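Local atomic coordinates of flavoredoxin (Methanosarcina acetivorans, PDB entry 3BNK), a protein that binds flavin mononucleotide and probably serves in electron transfer, as a protein of two chains. Residues M16-L21 with D158-T163; F71-M76 with E112-L117; A23-K28 with S54-E59. All blocks are in the same frame, centred on the assembly; numbering follows the deposited sequence.

Contact 1: M16-L21 with D158-T163; sequences MPVTLL and DPLLLT. With FMN (flavin mononucleotide), chain D.
Met16 and Leu162 face each other as an antiparallel hydrogen-bonded pair, and two backbone bonds close the ring between them. Met16 N reaches Leu162 O at 2.7 Å, nearly straight at 164° and in the plane of the carbonyl. The return bond, from Leu162 N to Met16 O, is 2.8 Å long but comes in from above the carbonyl plane. Beyond this pair, toward Val18 and Leu160, the two chains part. Water 1 takes the N-H of Val18 and gives a proton to Leu160 O, while water 2 takes the N-H of Leu160 and gives one to Val18 O, so two waters continue the ladder where the strands splay.

The side chain of Leu162 runs beside that of Met16, both pointing the same way. Its CB lies 3.7 Å from Val18 CG2. From there CG, anti to the backbone N (chi1 173°), is brought next to the methyl CE of Met16, whose chain bends at chi3 to bring that methyl back alongside the leucine. At the tip the branches divide the work: CD2 touches Met16 CE at 3.8 Å and also presses on the flavin, 3.5 Å from C7M of FMN, with CD1 near C7M too. Leu162 thus forms part of the apolar wall at the dimethylbenzene end of the isoalloxazine. Val18 packs on Leu160, CB to CB 3.7 Å, as the two side chains cross obliquely.

Strand 16-25 is flanked here by strand 160-163, which in turn pairs with strand 168-178. Helix 77-83 packs on Val18 and Leu160, strand 28-41 brings Trp36 against Met16, and Ile13 and Pro15 of the second subunit press on Pro17 and Leu161.

Contact 2: F71-M76 with E112-L117; sequences FPYSGM and ECTLNL
Two backbone hydrogen bonds join Phe71 to Thr114 and Leu115, where strands 66-71 and 115-126 come together. The N-H of Phe71 goes to Leu115 O at 2.9 Å, and its O receives the N-H of Thr114 at 2.8 Å. Each donor sits nearly along the C=O axis of its acceptor, with the same N-H...O angle of 154°.

A water adds to the polar part. It lies 2.7 Å from Thr114 OG1 and makes a weak bond to Pro72 O; the threonine hydroxyl is set between its own backbone N and carbonyl carbon (chi1 72°), which leaves CG2 turned to Tyr73.

The apolar contacts lie beside these bonds. Phe71 and Leu115 run side by side, pointing the same way, and the leucine methyl CD2 sits 3.7 Å from Phe71 CD1. Leu115 O meets the edge of that phenyl ring, in its plane, and Leu117 CD1 stands farther along the edge.

Sulfur and the second aromatic ring pack next to the turn. Cys113 SG comes to 3.6 Å from Pro72 N and is also met by the methyl CE of Met76, whose chain is bent at chi3. The Tyr73 ring has Met76 CG 3.6 Å above one face, offset toward the rim. Glu112 O approaches this ring at its edge, 3.4 Å from Tyr73 CE2. The turn itself is closed by a bond from Met76 N to Tyr73 O.

Met76 takes the N-cap position of helix 77-83, so this plain structural packing joins neighbouring antiparallel strands of the flavin reductase-like domain's main sheet with a strand-to-helix connection. Strand 115-126 lies between strands 66-71 and 130-142, Met157 of helix 154-157 packs on Thr114 and Leu115, and Tyr14 of the second subunit touches Phe71 and Leu115.

Contact 3: A23-K28 with S54-E59; sequences ANVKGK and SHYTPE. With FMN (flavin mononucleotide), chain D.
The FMN phosphate is gripped by Tyr56 and Thr57, consecutive residues in the N-terminal region of helix 57-64. Thr57 OG1 gives a very short hydrogen bond of 2.5 Å to O2P of FMN, and Thr57 N adds a second to the same oxygen at 2.9 Å. Tyr56 N points almost straight at O1P of FMN, 3.1 Å away at 167°, with a weak branch to O2P. One phosphate oxygen is therefore held by both the backbone and the side chain of Thr57, and the helix N-terminus would probably favour the negative charge. On the flavin ring, His55 NE2 makes a weak bond of 3.1 Å to N1 of FMN, while C5' of the cofactor's ribityl chain lies over one face of the imidazole.

Such an N-terminal helix turn seizing a phosphate, beside the antiparallel sheet that houses the flavin, suits the FMN-binding fold of the flavin reductase-like family. Here strand 16-25 ends in a hairpin, with a type I' turn from Val25 to Lys28 leading into strand 28-41.

The hairpin packs against Tyr56, Thr57 and Glu59. Val25 CG1, anti to its backbone N (chi1 -161°), lies over the face of the Tyr56 ring, 3.9 Å from the centroid, as a CH-pi contact; Glu59 CB meets the same methyl. The tyrosine's CG is anti to its backbone N (chi1 -173°), which swings the ring across to the valine. Farther out, the extended chain of Lys26 crosses the tyrosine at about a right angle, with NZ near the ring edge and 4.5 Å from Glu59 OE1, too far for a salt bridge, though the charges are opposite. Asn30 of strand 28-41 touches Val25 and Tyr56 and makes a weak hydrogen bond to Thr57 OG1.

Contacts 1 and 2 are buried and adjoin each other near the second subunit, whereas contact 3 is partly exposed and no other chain of the assembly touches it. Strand 16-25 serves contacts 1 and 3, so one end of it pairs with strand 160-163, whose Leu162 meets the flavin, and the other end packs behind the residues that bind the phosphate; Leu21 CD1 and Thr57 CG2 meet between them. Ser74 and Asp158 probably share a hydrogen bond that joins contacts 1 and 2. The chemistry shifts accordingly: backbone pairing with apolar packing in 1 and 2, but in 3 no hydrogen bond between the segments, with polar groups directed at the cofactor.

Contact 1: M16-L21 with D158-T163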
loop_
_atom_site.group_PDB
_atom_site.type_symbol
_atom_site.label_atom_id
_atom_site.label_comp_id
_atom_site.label_asym_id
_atom_site.label_seq_id
_atom_site.Cartn_x
_atom_site.Cartn_y
_atom_site.Cartn_z
ATOM N N MET B 16 2.081 4.043 5.122
ATOM C CA MET B 16 1.686 4.263 3.749
ATOM C C MET B 16 2.882 4.721 2.922
ATOM O O MET B 16 3.828 5.301 3.459
ATOM C CB MET B 16 0.586 5.322 3.665
ATOM C CG MET B 16 -0.767 4.869 4.189
ATOM S SD MET B 16 -1.907 6.249 4.370
ATOM C CE MET B 16 -1.462 6.804 6.027
ATOM N N PRO B 17 2.828 4.488 1.599
ATOM C CA PRO B 17 3.804 5.088 0.699
ATOM C C PRO B 17 3.455 6.568 0.474
ATOM O O PRO B 17 2.378 7.022 0.868
ATOM C CB PRO B 17 3.593 4.294 -0.593
ATOM C CG PRO B 17 2.124 3.953 -0.558
ATOM C CD PRO B 17 1.822 3.682 0.874
ATOM N N VAL B 18 4.352 7.321 -0.138
ATOM C CA VAL B 18 4.074 8.724 -0.461
ATOM C C VAL B 18 4.275 8.932 -1.947
ATOM O O VAL B 18 5.393 8.808 -2.477
ATOM C CB VAL B 18 4.936 9.726 0.359
ATOM C CG1 VAL B 18 4.718 11.153 -0.117
ATOM C CG2 VAL B 18 4.621 9.606 1.831
ATOM N N THR B 19 3.170 9.243 -2.612
ATOM C CA THR B 19 3.167 9.353 -4.040
ATOM C C THR B 19 2.447 10.628 -4.456
ATOM O O THR B 19 1.701 11.217 -3.679
ATOM C CB THR B 19 2.557 8.072 -4.730
ATOM O OG1 THR B 19 2.966 8.043 -6.086
ATOM C CG2 THR B 19 1.084 8.098 -4.758
ATOM N N LEU B 20 2.699 11.054 -5.683
ATOM C CA LEU B 20 1.941 12.130 -6.272
ATOM C C LEU B 20 1.086 11.548 -7.406
ATOM O O LEU B 20 1.585 10.874 -8.311
ATOM C CB LEU B 20 2.884 13.233 -6.753
ATOM C CG LEU B 20 3.091 14.530 -5.954
ATOM C CD1 LEU B 20 2.283 14.646 -4.660
ATOM C CD2 LEU B 20 4.592 14.860 -5.748
ATOM N N LEU B 21 -0.215 11.784 -7.320
ATOM C CA LEU B 21 -1.137 11.268 -8.306
ATOM C C LEU B 21 -1.423 12.363 -9.331
ATOM O O LEU B 21 -1.911 13.443 -8.972
ATOM C CB LEU B 21 -2.433 10.803 -7.623
ATOM C CG LEU B 21 -3.575 10.192 -8.451
ATOM C CD1 LEU B 21 -4.107 11.152 -9.464
ATOM C CD2 LEU B 21 -3.156 8.911 -9.165
ATOM N N ASP B 158 15.252 7.120 -2.397
ATOM C CA ASP B 158 14.996 7.826 -1.133
ATOM C C ASP B 158 13.538 8.333 -1.024
ATOM O O ASP B 158 13.302 9.548 -0.852
ATOM C CB ASP B 158 16.015 8.964 -0.917
ATOM C CG ASP B 158 15.905 9.614 0.462
ATOM O OD1 ASP B 158 15.989 10.867 0.530
ATOM O OD2 ASP B 158 15.736 8.891 1.469
ATOM N N PRO B 159 12.556 7.404 -1.117
ATOM C CA PRO B 159 11.161 7.838 -1.077
ATOM C C PRO B 159 10.690 8.153 0.339
ATOM O O PRO B 159 11.338 7.759 1.330
ATOM C CB PRO B 159 10.409 6.612 -1.597
ATOM C CG PRO B 159 11.197 5.473 -1.097
ATOM C CD PRO B 159 12.650 5.936 -1.243
ATOM N N LEU B 160 9.560 8.848 0.417
ATOM C CA LEU B 160 8.910 9.136 1.698
ATOM C C LEU B 160 7.867 8.081 2.074
ATOM O O LEU B 160 7.374 7.349 1.219
ATOM C CB LEU B 160 8.273 10.526 1.658
ATOM C CG LEU B 160 9.275 11.671 1.576
ATOM C CD1 LEU B 160 8.587 12.936 1.053
ATOM C CD2 LEU B 160 9.950 11.874 2.952
ATOM N N LEU B 161 7.586 8.007 3.372
ATOM C CA LEU B 161 6.581 7.140 3.991
ATOM C C LEU B 161 5.663 8.019 4.821
ATOM O O LEU B 161 6.044 9.118 5.245
ATOM C CB LEU B 161 7.219 6.092 4.918
ATOM C CG LEU B 161 8.377 5.262 4.371
ATOM C CD1 LEU B 161 9.042 4.473 5.481
ATOM C CD2 LEU B 161 7.914 4.329 3.249
ATOM N N LEU B 162 4.458 7.517 5.069
ATOM C CA LEU B 162 3.445 8.306 5.725
ATOM C C LEU B 162 2.722 7.484 6.749
ATOM O O LEU B 162 2.432 6.306 6.546
ATOM C CB LEU B 162 2.441 8.893 4.722
ATOM C CG LEU B 162 1.209 9.617 5.305
ATOM C CD1 LEU B 162 1.605 10.958 5.921
ATOM C CD2 LEU B 162 0.120 9.803 4.264
ATOM N N THR B 163 2.410 8.146 7.846
ATOM C CA THR B 163 1.625 7.557 8.887
ATOM C C THR B 163 0.515 8.567 9.277
ATOM O O THR B 163 0.775 9.757 9.436
ATOM C CB THR B 163 2.602 7.075 10.006
ATOM O OG1 THR B 163 2.025 6.019 10.763
ATOM C CG2 THR B 163 3.059 8.179 10.878
HETATM N N1 FMN D . -6.484 11.972 -0.380
HETATM C C2 FMN D . -7.072 10.844 -0.919
HETATM O O2 FMN D . -8.218 10.921 -1.347
HETATM N N3 FMN D . -6.373 9.651 -0.984
HETATM C C4 FMN D . -5.077 9.600 -0.498
HETATM O O4 FMN D . -4.467 8.538 -0.547
HETATM C C4A FMN D . -4.482 10.742 0.052
HETATM N N5 FMN D . -3.187 10.699 0.552
HETATM C C5A FMN D . -2.591 11.830 1.078
HETATM C C6 FMN D . -1.274 11.750 1.545
HETATM C C7 FMN D . -0.655 12.885 2.090
HETATM C C7M FMN D . 0.789 12.791 2.483
HETATM C C8 FMN D . -1.358 14.097 2.159
HETATM C C8M FMN D . -0.650 15.389 2.509
HETATM C C9 FMN D . -2.670 14.169 1.672
HETATM C C9A FMN D . -3.294 13.046 1.123
HETATM N N10 FMN D . -4.603 13.102 0.630
HETATM C C10 FMN D . -5.193 11.948 0.106
HETATM C "C1'" FMN D . -5.346 14.410 0.570
HETATM C "C2'" FMN D . -5.364 15.025 -0.824
HETATM O "O2'" FMN D . -4.089 14.916 -1.427
HETATM C "C3'" FMN D . -5.710 16.514 -0.760
HETATM O "O3'" FMN D . -7.000 16.753 -0.226
HETATM C "C4'" FMN D . -5.530 17.187 -2.120
HETATM O "O4'" FMN D . -5.587 18.577 -1.944
HETATM C "C5'" FMN D . -6.548 16.781 -3.179
HETATM O "O5'" FMN D . -6.144 17.484 -4.340
HETATM P P FMN D . -7.158 17.830 -5.549
HETATM O O1P FMN D . -8.401 18.450 -4.980
HETATM O O2P FMN D . -7.522 16.538 -6.217
HETATM O O3P FMN D . -6.522 18.736 -6.567
HETATM O O HOH W 1 6.740 5.805 -0.973
HETATM O O HOH W 2 8.037 9.159 -1.865
#

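Contact 2: F71-M76 with E112-L117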
loop_
_atom_site.group_PDB
_atom_site.type_symbol
_atom_site.label_atom_id
_atom_site.label_comp_id
_atom_site.label_asym_id
_atom_site.label_seq_id
_atom_site.Cartn_x
_atom_site.Cartn_y
_atom_site.Cartn_z
ATOM N N PHE B 71 6.764 9.096 -7.730
ATOM C CA PHE B 71 7.468 8.911 -6.447
ATOM C C PHE B 71 8.448 10.038 -6.179
ATOM O O PHE B 71 9.507 10.067 -6.772
ATOM C CB PHE B 71 8.208 7.556 -6.400
ATOM C CG PHE B 71 7.297 6.372 -6.281
ATOM C CD1 PHE B 71 6.655 5.852 -7.412
ATOM C CD2 PHE B 71 7.076 5.773 -5.044
ATOM C CE1 PHE B 71 5.810 4.761 -7.321
ATOM C CE2 PHE B 71 6.230 4.679 -4.927
ATOM C CZ PHE B 71 5.583 4.169 -6.069
ATOM N N PRO B 72 8.104 10.971 -5.268
ATOM C CA PRO B 72 9.099 11.985 -4.920
ATOM C C PRO B 72 10.221 11.418 -4.034
ATOM O O PRO B 72 10.021 10.414 -3.342
ATOM C CB PRO B 72 8.268 13.028 -4.167
ATOM C CG PRO B 72 7.182 12.208 -3.497
ATOM C CD PRO B 72 6.842 11.145 -4.515
ATOM N N TYR B 73 11.396 12.038 -4.071
ATOM C CA TYR B 73 12.428 11.762 -3.074
ATOM C C TYR B 73 12.217 12.651 -1.833
ATOM O O TYR B 73 11.422 13.589 -1.867
ATOM C CB TYR B 73 13.848 11.895 -3.665
ATOM C CG TYR B 73 14.113 13.220 -4.339
ATOM C CD1 TYR B 73 14.659 14.290 -3.628
ATOM C CD2 TYR B 73 13.819 13.402 -5.684
ATOM C CE1 TYR B 73 14.895 15.508 -4.237
ATOM C CE2 TYR B 73 14.059 14.626 -6.313
ATOM C CZ TYR B 73 14.588 15.672 -5.584
ATOM O OH TYR B 73 14.826 16.879 -6.204
ATOM N N SER B 74 12.905 12.341 -0.736
ATOM C CA SER B 74 12.648 13.011 0.557
ATOM C C SER B 74 12.803 14.542 0.547
ATOM O O SER B 74 12.021 15.248 1.185
ATOM C CB SER B 74 13.469 12.382 1.692
ATOM O OG SER B 74 14.855 12.670 1.561
ATOM N N GLY B 75 13.787 15.055 -0.189
ATOM C CA GLY B 75 13.976 16.508 -0.316
ATOM C C GLY B 75 12.832 17.260 -0.986
ATOM O O GLY B 75 12.802 18.486 -0.962
ATOM N N MET B 76 11.886 16.536 -1.586
ATOM C CA MET B 76 10.678 17.162 -2.153
ATOM C C MET B 76 9.496 17.182 -1.173
ATOM O O MET B 76 8.361 17.467 -1.589
ATOM C CB MET B 76 10.246 16.445 -3.433
ATOM C CG MET B 76 11.221 16.506 -4.593
ATOM S SD MET B 76 10.759 15.349 -5.910
ATOM C CE MET B 76 9.214 16.088 -6.461
ATOM N N GLU B 112 10.774 15.494 -11.943
ATOM C CA GLU B 112 11.664 15.475 -10.789
ATOM C C GLU B 112 11.512 14.199 -9.931
ATOM O O GLU B 112 12.447 13.798 -9.233
ATOM C CB GLU B 112 11.485 16.760 -9.975
ATOM C CG GLU B 112 11.711 18.065 -10.809
ATOM C CD GLU B 112 10.420 18.788 -11.301
ATOM O OE1 GLU B 112 9.532 18.167 -11.902
ATOM O OE2 GLU B 112 10.315 20.018 -11.112
ATOM N N CYS B 113 10.347 13.555 -10.015
ATOM C CA CYS B 113 10.096 12.296 -9.302
ATOM C C CYS B 113 10.994 11.147 -9.795
ATOM O O CYS B 113 11.358 11.079 -10.969
ATOM C CB CYS B 113 8.606 11.918 -9.344
ATOM S SG CYS B 113 7.586 12.921 -8.206
ATOM N N THR B 114 11.345 10.244 -8.886
ATOM C CA THR B 114 12.334 9.225 -9.186
ATOM C C THR B 114 11.790 8.084 -10.035
ATOM O O THR B 114 12.562 7.345 -10.667
ATOM C CB THR B 114 12.963 8.666 -7.898
ATOM O OG1 THR B 114 12.008 7.847 -7.202
ATOM C CG2 THR B 114 13.450 9.822 -7.007
ATOM N N LEU B 115 10.467 7.944 -10.029
ATOM C CA LEU B 115 9.767 6.856 -10.708
ATOM C C LEU B 115 8.349 7.320 -11.028
ATOM O O LEU B 115 7.659 7.889 -10.168
ATOM C CB LEU B 115 9.744 5.586 -9.832
ATOM C CG LEU B 115 8.951 4.339 -10.272
ATOM C CD1 LEU B 115 9.585 3.590 -11.484
ATOM C CD2 LEU B 115 8.785 3.388 -9.113
ATOM N N ASN B 116 7.934 7.088 -12.273
ATOM C CA ASN B 116 6.585 7.445 -12.744
ATOM C C ASN B 116 5.892 6.259 -13.403
ATOM O O ASN B 116 6.430 5.661 -14.335
ATOM C CB ASN B 116 6.623 8.618 -13.744
ATOM C CG ASN B 116 7.712 9.624 -13.438
ATOM O OD1 ASN B 116 8.846 9.491 -13.912
ATOM N ND2 ASN B 116 7.368 10.660 -12.673
ATOM N N LEU B 117 4.709 5.920 -12.896
ATOM C CA LEU B 117 3.895 4.846 -13.451
ATOM C C LEU B 117 2.693 5.443 -14.172
ATOM O O LEU B 117 1.853 6.086 -13.556
ATOM C CB LEU B 117 3.455 3.856 -12.357
ATOM C CG LEU B 117 4.517 3.354 -11.366
ATOM C CD1 LEU B 117 3.929 2.353 -10.364
ATOM C CD2 LEU B 117 5.789 2.760 -12.061
HETATM O O HOH W 3 11.618 8.356 -4.593
#

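Contact 3: A23-K28 with S54-E59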
loop_
_atom_site.group_PDB
_atom_site.type_symbol
_atom_site.label_atom_id
_atom_site.label_comp_id
_atom_site.label_asym_id
_atom_site.label_seq_id
_atom_site.Cartn_x
_atom_site.Cartn_y
_atom_site.Cartn_z
ATOM N N ALA B 23 -3.280 13.747 -12.869
ATOM C CA ALA B 23 -4.364 13.622 -13.825
ATOM C C ALA B 23 -4.608 14.939 -14.547
ATOM O O ALA B 23 -4.398 16.029 -13.988
ATOM C CB ALA B 23 -5.636 13.127 -13.140
ATOM N N ASN B 24 -4.997 14.837 -15.811
ATOM C CA ASN B 24 -5.537 15.986 -16.516
ATOM C C ASN B 24 -6.973 16.182 -16.082
ATOM O O ASN B 24 -7.742 15.221 -16.027
ATOM C CB ASN B 24 -5.473 15.807 -18.034
ATOM C CG ASN B 24 -4.133 16.229 -18.621
ATOM O OD1 ASN B 24 -3.156 16.456 -17.899
ATOM N ND2 ASN B 24 -4.089 16.345 -19.937
ATOM N N VAL B 25 -7.306 17.421 -15.738
ATOM C CA VAL B 25 -8.669 17.811 -15.418
ATOM C C VAL B 25 -8.929 19.030 -16.285
ATOM O O VAL B 25 -8.191 20.019 -16.210
ATOM C CB VAL B 25 -8.874 18.144 -13.917
ATOM C CG1 VAL B 25 -10.367 18.090 -13.561
ATOM C CG2 VAL B 25 -8.089 17.185 -13.006
ATOM N N LYS B 26 -9.949 18.931 -17.141
ATOM C CA LYS B 26 -10.259 19.956 -18.141
ATOM C C LYS B 26 -9.009 20.386 -18.926
ATOM O O LYS B 26 -8.780 21.581 -19.158
ATOM C CB LYS B 26 -10.950 21.168 -17.496
ATOM C CG LYS B 26 -12.354 20.895 -16.983
ATOM C CD LYS B 26 -12.831 22.039 -16.091
ATOM C CE LYS B 26 -14.030 21.625 -15.256
ATOM N NZ LYS B 26 -14.137 22.456 -14.018
ATOM N N GLY B 27 -8.206 19.399 -19.318
ATOM C CA GLY B 27 -7.027 19.623 -20.153
ATOM C C GLY B 27 -5.783 20.121 -19.436
ATOM O O GLY B 27 -4.723 20.266 -20.065
ATOM N N LYS B 28 -5.902 20.373 -18.128
ATOM C CA LYS B 28 -4.799 20.925 -17.323
ATOM C C LYS B 28 -4.305 19.920 -16.289
ATOM O O LYS B 28 -5.095 19.226 -15.662
ATOM C CB LYS B 28 -5.242 22.221 -16.639
ATOM C CG LYS B 28 -4.116 23.075 -16.061
ATOM C CD LYS B 28 -4.484 24.581 -16.004
ATOM C CE LYS B 28 -5.780 24.864 -15.240
ATOM N NZ LYS B 28 -5.816 24.318 -13.843
ATOM N N SER B 54 -14.526 13.925 -2.513
ATOM C CA SER B 54 -14.508 15.387 -2.318
ATOM C C SER B 54 -13.438 16.097 -3.138
ATOM O O SER B 54 -13.519 17.322 -3.335
ATOM C CB SER B 54 -14.408 15.776 -0.832
ATOM O OG SER B 54 -13.105 15.557 -0.286
ATOM N N HIS B 55 -12.470 15.335 -3.653
ATOM C CA HIS B 55 -11.337 15.926 -4.389
ATOM C C HIS B 55 -11.637 16.274 -5.848
ATOM O O HIS B 55 -12.616 15.793 -6.449
ATOM C CB HIS B 55 -10.089 15.040 -4.318
ATOM C CG HIS B 55 -9.675 14.678 -2.928
ATOM N ND1 HIS B 55 -9.815 15.533 -1.859
ATOM C CD2 HIS B 55 -9.096 13.557 -2.438
ATOM C CE1 HIS B 55 -9.364 14.945 -0.765
ATOM N NE2 HIS B 55 -8.919 13.748 -1.090
ATOM N N TYR B 56 -10.758 17.102 -6.410
ATOM C CA TYR B 56 -10.868 17.582 -7.783
ATOM C C TYR B 56 -10.352 16.539 -8.773
ATOM O O TYR B 56 -10.826 16.452 -9.907
ATOM C CB TYR B 56 -10.072 18.887 -7.910
ATOM C CG TYR B 56 -10.195 19.616 -9.219
ATOM C CD1 TYR B 56 -11.406 20.213 -9.603
ATOM C CD2 TYR B 56 -9.096 19.754 -10.058
ATOM C CE1 TYR B 56 -11.518 20.904 -10.797
ATOM C CE2 TYR B 56 -9.197 20.444 -11.253
ATOM C CZ TYR B 56 -10.408 21.016 -11.618
ATOM O OH TYR B 56 -10.510 21.700 -12.812
ATOM N N THR B 57 -9.385 15.744 -8.315
ATOM C CA THR B 57 -8.701 14.757 -9.145
ATOM C C THR B 57 -9.628 13.709 -9.832
ATOM O O THR B 57 -9.429 13.429 -11.021
ATOM C CB THR B 57 -7.518 14.116 -8.359
ATOM O OG1 THR B 57 -6.564 15.140 -8.019
ATOM C CG2 THR B 57 -6.819 13.013 -9.161
ATOM N N PRO B 58 -10.640 13.143 -9.102
ATOM C CA PRO B 58 -11.487 12.103 -9.709
ATOM C C PRO B 58 -12.193 12.503 -11.000
ATOM O O PRO B 58 -12.298 11.657 -11.897
ATOM C CB PRO B 58 -12.522 11.796 -8.621
ATOM C CG PRO B 58 -11.860 12.197 -7.364
ATOM C CD PRO B 58 -11.042 13.401 -7.706
ATOM N N GLU B 59 -12.666 13.754 -11.097
ATOM C CA GLU B 59 -13.248 14.283 -12.348
ATOM C C GLU B 59 -12.307 14.074 -13.525
ATOM O O GLU B 59 -12.741 13.715 -14.598
ATOM C CB GLU B 59 -13.523 15.783 -12.269
ATOM C CG GLU B 59 -14.393 16.234 -11.119
ATOM C CD GLU B 59 -14.653 17.724 -11.158
ATOM O OE1 GLU B 59 -14.544 18.333 -12.262
ATOM O OE2 GLU B 59 -14.983 18.274 -10.083
HETATM N N1 FMN D . -6.484 11.972 -0.380
HETATM C C2 FMN D . -7.072 10.844 -0.919
HETATM O O2 FMN D . -8.218 10.921 -1.347
HETATM N N3 FMN D . -6.373 9.651 -0.984
HETATM C C4 FMN D . -5.077 9.600 -0.498
HETATM O O4 FMN D . -4.467 8.538 -0.547
HETATM C C4A FMN D . -4.482 10.742 0.052
HETATM N N5 FMN D . -3.187 10.699 0.552
HETATM C C5A FMN D . -2.591 11.830 1.078
HETATM C C6 FMN D . -1.274 11.750 1.545
HETATM C C7 FMN D . -0.655 12.885 2.090
HETATM C C7M FMN D . 0.789 12.791 2.483
HETATM C C8 FMN D . -1.358 14.097 2.159
HETATM C C8M FMN D . -0.650 15.389 2.509
HETATM C C9 FMN D . -2.670 14.169 1.672
HETATM C C9A FMN D . -3.294 13.046 1.123
HETATM N N10 FMN D . -4.603 13.102 0.630
HETATM C C10 FMN D . -5.193 11.948 0.106
HETATM C "C1'" FMN D . -5.346 14.410 0.570
HETATM C "C2'" FMN D . -5.364 15.025 -0.824
HETATM O "O2'" FMN D . -4.089 14.916 -1.427
HETATM C "C3'" FMN D . -5.710 16.514 -0.760
HETATM O "O3'" FMN D . -7.000 16.753 -0.226
HETATM C "C4'" FMN D . -5.530 17.187 -2.120
HETATM O "O4'" FMN D . -5.587 18.577 -1.944
HETATM C "C5'" FMN D . -6.548 16.781 -3.179
HETATM O "O5'" FMN D . -6.144 17.484 -4.340
HETATM P P FMN D . -7.158 17.830 -5.549
HETATM O O1P FMN D . -8.401 18.450 -4.980
HETATM O O2P FMN D . -7.522 16.538 -6.217
HETATM O O3P FMN D . -6.522 18.736 -6.567
#